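Side-chain contact in anthranilate-CoA ligase (Stigmatella aurantiaca, PDB 4WV3), which belongs to the ANL superfamily, with a large AMP-binding domain followed by a smaller C-terminal domain: residues T497-P500 / K506-R509. Numbering follows the deposited sequence.
Sequences TELP and KIQR. With 3UK (5'-O-[(S)-[(2-aminobenzoyl)oxy](hydroxy)phosphoryl]adenosine), chain C.
The carbonyl of Pro500 and the backbone amide of Gln508 fasten the two ends of this loop together. Gln508 N donates to Pro500 O at 2.7 Å, with an angle of 164° at the hydrogen and the donor tilted out of the carbonyl plane. The same oxygen takes a CA-H contact, with Ile507 CA 3.5 Å from Pro500 O. Proline suits the place because its ring restricts phi, which limits the chain's freedom here, and offers a compact apolar surface. Across that surface lies Gln508: with CG anti to its carbonyl carbon (chi1 -66°) and the chain extended beyond, the side chain runs alongside Pro500 and brings Gln508 OE1 to 3.6 Å from Pro500 CB. A weak hydrogen bond from Lys511 also reaches this amide oxygen. Deeper in, the methyl CD1 of Leu499 meets CD1 of Ile507 at 3.8 Å, joining branched side chains that suit an apolar layer: Leu499 also rests on Phe459, Ile461 and Leu512, and Ile507 on Ala443.

Lys506 leads the other way. Its chain stays straight to CE and bends only at chi4 (-61°), which carries the ammonium to 3UK. There Lys506 NZ donates to 3UK O09 at 2.6 Å and to 3UK O01 at 3.2 Å, with a weak third bond to O06, so a long, flexible cation spans ribose and acyl oxygens beside the phosphate. Behind it, Thr502 OG1 accepts from Lys506 N, Glu295 OE2 accepts a hydrogen bond from Ile507 N, and Arg509 forms salt bridges with Glu295 and Glu430. Gln508 centres an inverse gamma turn and occupies the N-cap position of helix 509-520. A loop lysine of the C-terminal domain reaching the bound 3UK is consistent with ANL enzymes whose C-terminal domain is closed over the pocket.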
ATOM      1  N   THR A 497      17.084   9.363 -14.719  1.00 20.46           N
ATOM      2  CA  THR A 497      17.673   8.255 -13.980  1.00 21.24           C
ATOM      3  C   THR A 497      16.836   7.925 -12.751  1.00 21.77           C
ATOM      4  O   THR A 497      17.032   6.891 -12.113  1.00 27.08           O
ATOM      5  CB  THR A 497      19.113   8.571 -13.543  1.00 16.44           C
ATOM      6  OG1 THR A 497      19.100   9.637 -12.584  1.00 21.15           O
ATOM      7  CG2 THR A 497      19.950   8.981 -14.742  1.00 20.89           C
ATOM      8  N   GLU A 498      15.898   8.810 -12.427  1.00 24.84           N
ATOM      9  CA  GLU A 498      15.040   8.621 -11.265  1.00 21.20           C
ATOM     10  C   GLU A 498      13.741   9.411 -11.385  1.00 20.44           C
ATOM     11  O   GLU A 498      13.682  10.439 -12.060  1.00 23.11           O
ATOM     12  CB  GLU A 498      15.778   9.026  -9.987  1.00 26.57           C
ATOM     13  CG  GLU A 498      16.270  10.464  -9.991  1.00 34.76           C
ATOM     14  CD  GLU A 498      17.036  10.820  -8.733  1.00 43.47           C
ATOM     15  OE1 GLU A 498      16.888  10.103  -7.721  1.00 40.69           O
ATOM     16  OE2 GLU A 498      17.792  11.815  -8.758  1.00 43.96           O
ATOM     17  N   LEU A 499      12.703   8.917 -10.720  1.00 20.89           N
ATOM     18  CA  LEU A 499      11.410   9.585 -10.691  1.00 18.10           C
ATOM     19  C   LEU A 499      10.989   9.805  -9.244  1.00 20.49           C
ATOM     20  O   LEU A 499      11.317   8.998  -8.374  1.00 18.63           O
ATOM     21  CB  LEU A 499      10.361   8.743 -11.421  1.00 20.49           C
ATOM     22  CG  LEU A 499      10.488   8.649 -12.942  1.00 20.46           C
ATOM     23  CD1 LEU A 499       9.585   7.555 -13.493  1.00 17.67           C
ATOM     24  CD2 LEU A 499      10.157   9.988 -13.580  1.00 14.95           C
ATOM     25  N   PRO A 500      10.267  10.905  -8.978  1.00 20.99           N
ATOM     26  CA  PRO A 500       9.771  11.174  -7.624  1.00 19.93           C
ATOM     27  C   PRO A 500       8.805  10.086  -7.165  1.00 19.69           C
ATOM     28  O   PRO A 500       7.737   9.914  -7.755  1.00 16.02           O
ATOM     29  CB  PRO A 500       9.041  12.513  -7.776  1.00 11.27           C
ATOM     30  CG  PRO A 500       8.717  12.614  -9.230  1.00 13.89           C
ATOM     31  CD  PRO A 500       9.856  11.947  -9.934  1.00 13.36           C
ATOM     32  N   LYS A 506       4.514   4.509  -5.393  1.00 17.66           N
ATOM     33  CA  LYS A 506       3.797   5.331  -6.361  1.00 14.33           C
ATOM     34  C   LYS A 506       4.736   6.324  -7.030  1.00 17.98           C
ATOM     35  O   LYS A 506       5.834   6.581  -6.540  1.00 18.50           O
ATOM     36  CB  LYS A 506       2.655   6.092  -5.685  1.00 15.76           C
ATOM     37  CG  LYS A 506       1.597   5.213  -5.050  1.00 15.16           C
ATOM     38  CD  LYS A 506       0.500   6.058  -4.424  1.00 15.79           C
ATOM     39  CE  LYS A 506      -0.525   5.194  -3.711  1.00 14.71           C
ATOM     40  NZ  LYS A 506      -1.196   4.241  -4.635  1.00 17.53           N
ATOM     41  N   ILE A 507       4.296   6.883  -8.152  1.00 17.53           N
ATOM     42  CA  ILE A 507       5.038   7.946  -8.815  1.00 16.57           C
ATOM     43  C   ILE A 507       4.334   9.280  -8.602  1.00 17.33           C
ATOM     44  O   ILE A 507       3.164   9.437  -8.952  1.00 17.33           O
ATOM     45  CB  ILE A 507       5.197   7.679 -10.322  1.00 14.97           C
ATOM     46  CG1 ILE A 507       6.092   6.460 -10.552  1.00 17.95           C
ATOM     47  CG2 ILE A 507       5.779   8.898 -11.020  1.00 15.20           C
ATOM     48  CD1 ILE A 507       6.365   6.170 -12.012  1.00 19.28           C
ATOM     49  N   GLN A 508       5.049  10.235  -8.016  1.00 18.58           N
ATOM     50  CA  GLN A 508       4.488  11.552  -7.737  1.00 19.01           C
ATOM     51  C   GLN A 508       4.447  12.413  -8.992  1.00 19.70           C
ATOM     52  O   GLN A 508       5.296  13.283  -9.193  1.00 21.23           O
ATOM     53  CB  GLN A 508       5.291  12.248  -6.638  1.00 18.29           C
ATOM     54  CG  GLN A 508       5.197  11.563  -5.286  1.00 16.37           C
ATOM     55  CD  GLN A 508       6.156  12.144  -4.267  1.00 29.24           C
ATOM     56  OE1 GLN A 508       7.256  12.578  -4.610  1.00 30.26           O
ATOM     57  NE2 GLN A 508       5.741  12.158  -3.005  1.00 20.84           N
ATOM     58  N   ARG A 509       3.448  12.167  -9.834  1.00 19.12           N
ATOM     59  CA  ARG A 509       3.315  12.872 -11.104  1.00 22.47           C
ATOM     60  C   ARG A 509       2.978  14.349 -10.928  1.00 24.94           C
ATOM     61  O   ARG A 509       3.169  15.147 -11.845  1.00 22.22           O
ATOM     62  CB  ARG A 509       2.269  12.187 -11.985  1.00 16.39           C
ATOM     63  CG  ARG A 509       2.695  10.813 -12.470  1.00 19.03           C
ATOM     64  CD  ARG A 509       1.529  10.039 -13.062  1.00 21.68           C
ATOM     65  NE  ARG A 509       1.923   8.687 -13.445  1.00 22.55           N
ATOM     66  CZ  ARG A 509       2.033   7.673 -12.594  1.00 21.40           C
ATOM     67  NH1 ARG A 509       1.780   7.855 -11.304  1.00 17.98           N
ATOM     68  NH2 ARG A 509       2.400   6.475 -13.029  1.00 23.29           N
TER
HETATM   69  C10 3UK C 601      -4.072   3.713  -6.693  1.00 15.41           C
HETATM   70  C15 3UK C 601      -4.103   1.598  -8.012  1.00 14.30           C
HETATM   71  C17 3UK C 601      -4.364   1.040 -10.290  1.00 16.80           C
HETATM   72  C21 3UK C 601      -5.488   4.188  -6.869  1.00 16.10           C
HETATM   73  C26 3UK C 601      -3.624   0.226  -1.669  1.00 15.05           C
HETATM   74  C28 3UK C 601      -3.878  -2.055  -2.418  1.00 16.55           C
HETATM   75  O01 3UK C 601      -2.330   2.007  -2.659  1.00 18.22           O
HETATM   76  C02 3UK C 601      -3.264   1.733  -1.940  1.00 17.11           C
HETATM   77  O03 3UK C 601      -3.792   2.715  -1.058  1.00 21.84           O
HETATM   78  P04 3UK C 601      -3.364   4.243  -1.176  1.00 17.89           P
HETATM   79  O05 3UK C 601      -4.080   5.052  -0.049  1.00 26.99           O
HETATM   80  O06 3UK C 601      -3.784   4.881  -2.588  1.00 11.48           O
HETATM   81  C07 3UK C 601      -4.877   4.313  -3.327  1.00 10.92           C
HETATM   82  C08 3UK C 601      -4.765   4.770  -4.753  1.00  9.51           C
HETATM   83  O09 3UK C 601      -3.652   4.105  -5.393  1.00 16.06           O
HETATM   84  N11 3UK C 601      -3.997   2.294  -6.821  1.00 15.39           N
HETATM   85  C12 3UK C 601      -3.800   1.408  -5.799  1.00 14.80           C
HETATM   86  N13 3UK C 601      -3.781   0.151  -6.323  1.00 14.71           N
HETATM   87  C14 3UK C 601      -3.967   0.241  -7.693  1.00 14.12           C
HETATM   88  N16 3UK C 601      -4.298   1.971  -9.303  1.00 13.53           N
HETATM   89  N18 3UK C 601      -4.242  -0.259 -10.054  1.00 19.80           N
HETATM   90  C19 3UK C 601      -4.046  -0.709  -8.804  1.00 16.53           C
HETATM   91  N20 3UK C 601      -3.916  -2.102  -8.561  1.00 15.28           N
HETATM   92  O22 3UK C 601      -5.496   5.417  -7.571  1.00 13.20           O
HETATM   93  C23 3UK C 601      -5.970   4.387  -5.511  1.00 11.91           C
HETATM   94  O24 3UK C 601      -6.938   5.455  -5.484  1.00 18.26           O
HETATM   95  O25 3UK C 601      -1.863   4.367  -0.976  1.00 14.46           O
HETATM   96  C27 3UK C 601      -3.548  -0.703  -2.678  1.00 15.38           C
HETATM   97  C29 3UK C 601      -4.296  -2.458  -1.105  1.00 15.17           C
HETATM   98  C30 3UK C 601      -4.376  -1.530  -0.095  1.00 15.68           C
HETATM   99  C31 3UK C 601      -4.042  -0.177  -0.353  1.00 16.48           C
HETATM  100  N32 3UK C 601      -4.126   0.812   0.721  1.00 18.68           N